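Local coordinates for protein ornithine carbamoyltransferase, anabolic (PDB 3TPF) that transfers the carbamoyl group of carbamoyl phosphate to L-ornithine, making L-citrulline and phosphate on the pathway to arginine, at residues L123-V129 / N157-W162; D216-T222 / A256-C261. All coordinates share one frame; numbering follows the deposited sequence.

Contact 1 (L123-V129 / N157-W162)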
loop_
_atom_site.group_PDB
_atom_site.type_symbol
_atom_site.label_atom_id
_atom_site.label_comp_id
_atom_site.label_asym_id
_atom_site.label_seq_id
_atom_site.Cartn_x
_atom_site.Cartn_y
_atom_site.Cartn_z
ATOM N N LEU B 123 7.219 -0.592 25.338
ATOM C CA LEU B 123 7.188 -1.518 26.494
ATOM C C LEU B 123 7.265 -3.019 26.100
ATOM O O LEU B 123 7.833 -3.809 26.837
ATOM C CB LEU B 123 5.937 -1.341 27.331
ATOM C CG LEU B 123 5.777 -0.029 27.993
ATOM C CD1 LEU B 123 4.499 -0.152 28.771
ATOM C CD2 LEU B 123 6.824 0.327 29.035
ATOM N N TYR B 124 6.614 -3.414 25.010
ATOM C CA TYR B 124 6.407 -4.871 24.788
ATOM C C TYR B 124 6.442 -5.213 23.310
ATOM O O TYR B 124 6.000 -4.451 22.462
ATOM C CB TYR B 124 5.089 -5.361 25.328
ATOM C CG TYR B 124 4.792 -5.039 26.758
ATOM C CD1 TYR B 124 3.768 -4.185 27.089
ATOM C CD2 TYR B 124 5.461 -5.628 27.758
ATOM C CE1 TYR B 124 3.478 -3.871 28.388
ATOM C CE2 TYR B 124 5.187 -5.320 29.071
ATOM C CZ TYR B 124 4.192 -4.440 29.366
ATOM O OH TYR B 124 3.916 -4.110 30.670
ATOM N N HIS B 125 7.008 -6.348 23.012
ATOM C CA HIS B 125 7.009 -6.831 21.650
ATOM C C HIS B 125 6.541 -8.271 21.586
ATOM O O HIS B 125 7.241 -9.136 21.140
ATOM C CB HIS B 125 8.383 -6.625 21.016
ATOM C CG HIS B 125 8.390 -6.850 19.522
ATOM N ND1 HIS B 125 7.229 -6.969 18.782
ATOM C CD2 HIS B 125 9.411 -7.042 18.649
ATOM C CE1 HIS B 125 7.531 -7.233 17.526
ATOM N NE2 HIS B 125 8.848 -7.289 17.414
ATOM N N PRO B 126 5.321 -8.534 22.041
ATOM C CA PRO B 126 4.844 -9.919 22.235
ATOM C C PRO B 126 4.739 -10.799 21.042
ATOM O O PRO B 126 4.944 -12.001 21.204
ATOM C CB PRO B 126 3.436 -9.728 22.769
ATOM C CG PRO B 126 3.024 -8.411 22.200
ATOM C CD PRO B 126 4.259 -7.563 22.310
ATOM N N THR B 127 4.360 -10.311 19.890
ATOM C CA THR B 127 4.270 -11.243 18.712
ATOM C C THR B 127 5.681 -11.826 18.385
ATOM O O THR B 127 5.844 -13.006 18.052
ATOM C CB THR B 127 3.695 -10.625 17.450
ATOM O OG1 THR B 127 4.472 -9.457 17.120
ATOM C CG2 THR B 127 2.256 -10.258 17.616
ATOM N N GLN B 128 6.708 -11.040 18.663
ATOM C CA GLN B 128 8.071 -11.525 18.476
ATOM C C GLN B 128 8.414 -12.680 19.448
ATOM O O GLN B 128 8.990 -13.716 19.090
ATOM C CB GLN B 128 9.065 -10.359 18.618
ATOM C CG GLN B 128 10.487 -10.785 18.359
ATOM C CD GLN B 128 10.787 -11.249 16.898
ATOM O OE1 GLN B 128 10.223 -10.706 15.934
ATOM N NE2 GLN B 128 11.738 -12.216 16.744
ATOM N N VAL B 129 8.101 -12.453 20.711
ATOM C CA VAL B 129 8.385 -13.483 21.705
ATOM C C VAL B 129 7.607 -14.698 21.365
ATOM O O VAL B 129 8.130 -15.776 21.482
ATOM C CB VAL B 129 8.136 -12.962 23.061
ATOM C CG1 VAL B 129 8.065 -14.083 24.064
ATOM C CG2 VAL B 129 9.171 -11.879 23.356
ATOM N N ASN B 157 11.992 -3.230 25.107
ATOM C CA ASN B 157 10.720 -4.008 24.961
ATOM C C ASN B 157 10.892 -5.529 24.906
ATOM O O ASN B 157 10.163 -6.270 25.545
ATOM C CB ASN B 157 9.883 -3.555 23.734
ATOM C CG ASN B 157 10.659 -3.574 22.448
ATOM O OD1 ASN B 157 11.778 -4.119 22.372
ATOM N ND2 ASN B 157 10.092 -2.946 21.435
HETATM N N MSE B 158 11.879 -5.968 24.141
HETATM C CA MSE B 158 12.172 -7.420 23.949
HETATM C C MSE B 158 12.531 -8.099 25.265
HETATM O O MSE B 158 12.123 -9.247 25.548
HETATM C CB MSE B 158 13.364 -7.619 23.019
HETATM C CG MSE B 158 12.937 -7.648 21.578
HETATM SE SE MSE B 158 11.714 -9.134 21.197
HETATM C CE MSE B 158 12.882 -10.686 21.633
ATOM N N CYS B 159 13.273 -7.369 26.088
ATOM C CA CYS B 159 13.679 -7.831 27.407
ATOM C C CYS B 159 12.485 -8.006 28.305
ATOM O O CYS B 159 12.324 -9.016 28.993
ATOM C CB CYS B 159 14.645 -6.805 28.039
ATOM S SG CYS B 159 15.124 -7.208 29.704
ATOM N N ASN B 160 11.657 -6.969 28.320
ATOM C CA ASN B 160 10.436 -6.978 29.084
ATOM C C ASN B 160 9.570 -8.199 28.725
ATOM O O ASN B 160 9.101 -8.934 29.577
ATOM C CB ASN B 160 9.611 -5.759 28.759
ATOM C CG ASN B 160 10.205 -4.503 29.242
ATOM O OD1 ASN B 160 10.869 -4.449 30.275
ATOM N ND2 ASN B 160 9.885 -3.440 28.540
ATOM N N SER B 161 9.351 -8.376 27.448
ATOM C CA SER B 161 8.468 -9.411 27.013
ATOM C C SER B 161 9.072 -10.781 27.249
ATOM O O SER B 161 8.338 -11.734 27.598
ATOM C CB SER B 161 8.133 -9.239 25.554
ATOM O OG SER B 161 7.355 -8.080 25.359
ATOM N N TRP B 162 10.407 -10.908 27.130
ATOM C CA TRP B 162 11.037 -12.211 27.538
ATOM C C TRP B 162 10.934 -12.449 29.035
ATOM O O TRP B 162 10.680 -13.562 29.488
ATOM C CB TRP B 162 12.454 -12.414 27.020
ATOM C CG TRP B 162 12.432 -13.323 25.779
ATOM C CD1 TRP B 162 12.744 -12.952 24.543
ATOM C CD2 TRP B 162 11.971 -14.692 25.676
ATOM N NE1 TRP B 162 12.498 -13.987 23.663
ATOM C CE2 TRP B 162 12.051 -15.062 24.345
ATOM C CE3 TRP B 162 11.501 -15.607 26.582
ATOM C CZ2 TRP B 162 11.718 -16.303 23.875
ATOM C CZ3 TRP B 162 11.163 -16.862 26.125
ATOM C CH2 TRP B 162 11.254 -17.190 24.768
#

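Contact 2 (D216-T222 / A256-C261)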
loop_
_atom_site.group_PDB
_atom_site.type_symbol
_atom_site.label_atom_id
_atom_site.label_comp_id
_atom_site.label_asym_id
_atom_site.label_seq_id
_atom_site.Cartn_x
_atom_site.Cartn_y
_atom_site.Cartn_z
ATOM N N ASP B 216 20.431 -23.246 26.992
ATOM C CA ASP B 216 20.259 -23.823 25.622
ATOM C C ASP B 216 19.816 -22.852 24.566
ATOM O O ASP B 216 19.723 -23.183 23.420
ATOM C CB ASP B 216 19.199 -24.895 25.602
ATOM C CG ASP B 216 19.465 -25.991 26.572
ATOM O OD1 ASP B 216 20.629 -26.409 26.735
ATOM O OD2 ASP B 216 18.473 -26.454 27.149
ATOM N N VAL B 217 19.463 -21.662 24.992
ATOM C CA VAL B 217 18.896 -20.647 24.112
ATOM C C VAL B 217 19.484 -19.294 24.505
ATOM O O VAL B 217 19.346 -18.866 25.654
ATOM C CB VAL B 217 17.337 -20.636 24.172
ATOM C CG1 VAL B 217 16.747 -19.703 23.132
ATOM C CG2 VAL B 217 16.770 -22.034 23.949
ATOM N N VAL B 218 20.199 -18.670 23.555
ATOM C CA VAL B 218 20.772 -17.346 23.785
ATOM C C VAL B 218 20.098 -16.354 22.897
ATOM O O VAL B 218 19.968 -16.539 21.692
ATOM C CB VAL B 218 22.279 -17.273 23.497
ATOM C CG1 VAL B 218 22.823 -15.869 23.732
ATOM C CG2 VAL B 218 23.072 -18.296 24.298
ATOM N N ILE B 219 19.593 -15.309 23.519
ATOM C CA ILE B 219 18.816 -14.312 22.792
ATOM C C ILE B 219 19.457 -12.976 22.929
ATOM O O ILE B 219 19.781 -12.558 24.040
ATOM C CB ILE B 219 17.409 -14.181 23.370
ATOM C CG1 ILE B 219 16.711 -15.573 23.350
ATOM C CG2 ILE B 219 16.681 -13.068 22.649
ATOM C CD1 ILE B 219 15.260 -15.534 23.749
ATOM N N THR B 220 19.609 -12.282 21.817
ATOM C CA THR B 220 20.158 -10.960 21.888
ATOM C C THR B 220 19.418 -10.059 20.962
ATOM O O THR B 220 18.570 -10.488 20.188
ATOM C CB THR B 220 21.645 -10.947 21.569
ATOM O OG1 THR B 220 22.207 -9.709 21.994
ATOM C CG2 THR B 220 21.881 -11.130 20.131
ATOM N N ASP B 221 19.721 -8.781 21.058
ATOM C CA ASP B 221 19.025 -7.761 20.267
ATOM C C ASP B 221 19.872 -6.512 20.127
ATOM O O ASP B 221 20.834 -6.290 20.889
ATOM C CB ASP B 221 17.702 -7.402 20.946
ATOM C CG ASP B 221 16.751 -6.573 20.051
ATOM O OD1 ASP B 221 16.966 -6.447 18.807
ATOM O OD2 ASP B 221 15.764 -6.053 20.615
ATOM N N THR B 222 19.503 -5.677 19.170
ATOM C CA THR B 222 20.217 -4.409 18.940
ATOM C C THR B 222 20.279 -3.621 20.222
ATOM O O THR B 222 19.403 -3.699 21.058
ATOM C CB THR B 222 19.497 -3.500 17.931
ATOM O OG1 THR B 222 18.504 -2.777 18.621
ATOM C CG2 THR B 222 18.746 -4.311 16.835
ATOM N N ALA B 256 23.619 -25.065 21.689
ATOM C CA ALA B 256 22.688 -23.970 22.056
ATOM C C ALA B 256 22.435 -23.111 20.833
ATOM O O ALA B 256 23.370 -22.885 20.052
ATOM C CB ALA B 256 23.263 -23.119 23.194
ATOM N N ILE B 257 21.192 -22.695 20.647
ATOM C CA ILE B 257 20.793 -21.853 19.514
ATOM C C ILE B 257 20.845 -20.387 19.868
ATOM O O ILE B 257 20.663 -20.013 21.044
ATOM C CB ILE B 257 19.390 -22.155 18.973
ATOM C CG1 ILE B 257 18.328 -21.979 20.045
ATOM C CG2 ILE B 257 19.305 -23.555 18.455
ATOM C CD1 ILE B 257 16.919 -22.057 19.466
ATOM N N LEU B 258 21.162 -19.561 18.873
ATOM C CA LEU B 258 21.240 -18.108 19.038
ATOM C C LEU B 258 20.025 -17.474 18.331
ATOM O O LEU B 258 19.811 -17.688 17.156
ATOM C CB LEU B 258 22.533 -17.550 18.445
ATOM C CG LEU B 258 22.626 -16.007 18.358
ATOM C CD1 LEU B 258 22.598 -15.427 19.756
ATOM C CD2 LEU B 258 23.836 -15.601 17.554
ATOM N N LEU B 259 19.245 -16.713 19.052
ATOM C CA LEU B 259 18.098 -16.027 18.492
ATOM C C LEU B 259 18.325 -14.512 18.488
ATOM O O LEU B 259 18.963 -13.987 19.390
ATOM C CB LEU B 259 16.830 -16.296 19.288
ATOM C CG LEU B 259 16.241 -17.692 19.255
ATOM C CD1 LEU B 259 14.976 -17.707 20.061
ATOM C CD2 LEU B 259 15.996 -18.098 17.758
ATOM N N HIS B 260 17.888 -13.864 17.414
ATOM C CA HIS B 260 17.965 -12.433 17.209
ATOM C C HIS B 260 16.749 -12.014 16.409
ATOM O O HIS B 260 16.450 -12.611 15.400
ATOM C CB HIS B 260 19.204 -12.080 16.408
ATOM C CG HIS B 260 19.558 -10.621 16.441
ATOM N ND1 HIS B 260 18.657 -9.621 16.144
ATOM C CD2 HIS B 260 20.741 -9.997 16.697
ATOM C CE1 HIS B 260 19.268 -8.449 16.247
ATOM N NE2 HIS B 260 20.535 -8.649 16.571
ATOM N N CYS B 261 16.044 -10.980 16.846
ATOM C CA CYS B 261 14.757 -10.583 16.189
ATOM C C CYS B 261 15.000 -9.850 14.906
ATOM O O CYS B 261 14.150 -9.844 14.035
ATOM C CB CYS B 261 13.835 -9.731 17.053
ATOM S SG CYS B 261 14.634 -8.223 17.673
#

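Contact 1 (L123-V129 / N157-W162)
Tyr124 and Asn157 bring the two backbones closest, their CA atoms 4.4 Å apart, where the extended turn before helix 126-138 passes the first turns of helix 157-169. Two hydrogen bonds join them. The amide ND2 of Asn160 donates to Leu123 O at 2.7 Å, with the acceptor close to the plane of the amide group. The next residue, Ser161, receives the backbone N-H of His125 on OG, with His125 N and Ser161 OG 2.9 Å apart; this hydroxyl also sits at the edge of the Tyr124 ring, near its plane. The phenol end of Tyr124 goes elsewhere, to Arg9.

Farther along, Val129 lays CG2 over one face of the Trp162 indole, 4.1 Å from the centroid of the five-membered ring, a CH-pi contact. The same methyl packs against Ser161 CB, and the indole NE1 is hydrogen-bonded to OD2 of Asp132, in helix 126-138. Met158, a selenomethionine, leaves its helix pointing away, but bends at chi2 and chi3 (both -62°) and so brings SE back to within 3.5 Å of Gln128 CG. SE also approaches the His125 ring obliquely.

His125 is the N-cap residue of helix 126-138. With the neighbouring Pro126, Thr127 and Gln128 it is predicted to bind carbamoyl phosphate, and Asn157 to bind ornithine, so the contact is consistent with the interdomain active-site cleft of a carbamoyltransferase.

Contact 2 (D216-T222 / A256-C261)
Val218 and Leu258 pair in register in neighbouring parallel strands, 217-220 and 257-260, whose axes come within 4.7 Å and whose directions differ by 24°. Backbone hydrogen bonds make the ladder: Ile257 N to Asp216 O, Val218 N to Ile257 O, Leu259 N to Val218 O (2.7 Å) and Thr220 N to Leu259 O. The first is the longest, and its donor stands above the carbonyl plane.

The apolar contacts fall on both faces of the sheet. On one, Val217 CG1 touches both Ile257 CG1 and Leu259 CD1, while Ile219 CG1 lies alongside Leu259 CB at 4.1 Å; Ile136 of helix 126-138 covers Val217 and Leu259. On the other, Val218 CG1 meets Leu258 CD1 at 4.0 Å, and both residues pack against Met249.

Polar and aromatic contacts gather at the C-terminal ends. With CG anti to the backbone N (chi1 -165°), the His260 ring lies alongside Thr220 to Thr222, Thr220 O and Asp221 CA over one face, the latter 4.3 Å from the centroid. Asp221 OD1 lies near Cys261 SG and takes a weak hydrogen bond from Thr222 N; OD2 has a weak one to Asn156. His260 NE2 is hydrogen-bonded to Glu269 and ND1 to the backbone N of Leu262, which should fix the ring's rotation.

Beyond the apolar pairs of 217-219 and 257-259, polar groups thus take over, with Asp221, predicted to bind ornithine, beside Cys261, predicted to bind carbamoyl phosphate.

Both contacts are buried, but contact 1 lies about 4 Å from the centre of the chain and contact 2 about 13 Å, measured from their own centres. Contact 1 brings together segments from the two family domains by side-chain-to-backbone bonds and mixed packing; contact 2 lies wholly within the ornithine-binding domain, where main-chain bonds pair two strands of a parallel sheet. Their centres are about 14 Å apart, yet they touch directly: the Trp162 indole packs against Ile219, and Met158 against Asp221. Gln128 likewise packs on Cys261. Helix 126-138 thus serves both, supplying part of contact 1 and covering one sheet face of contact 2.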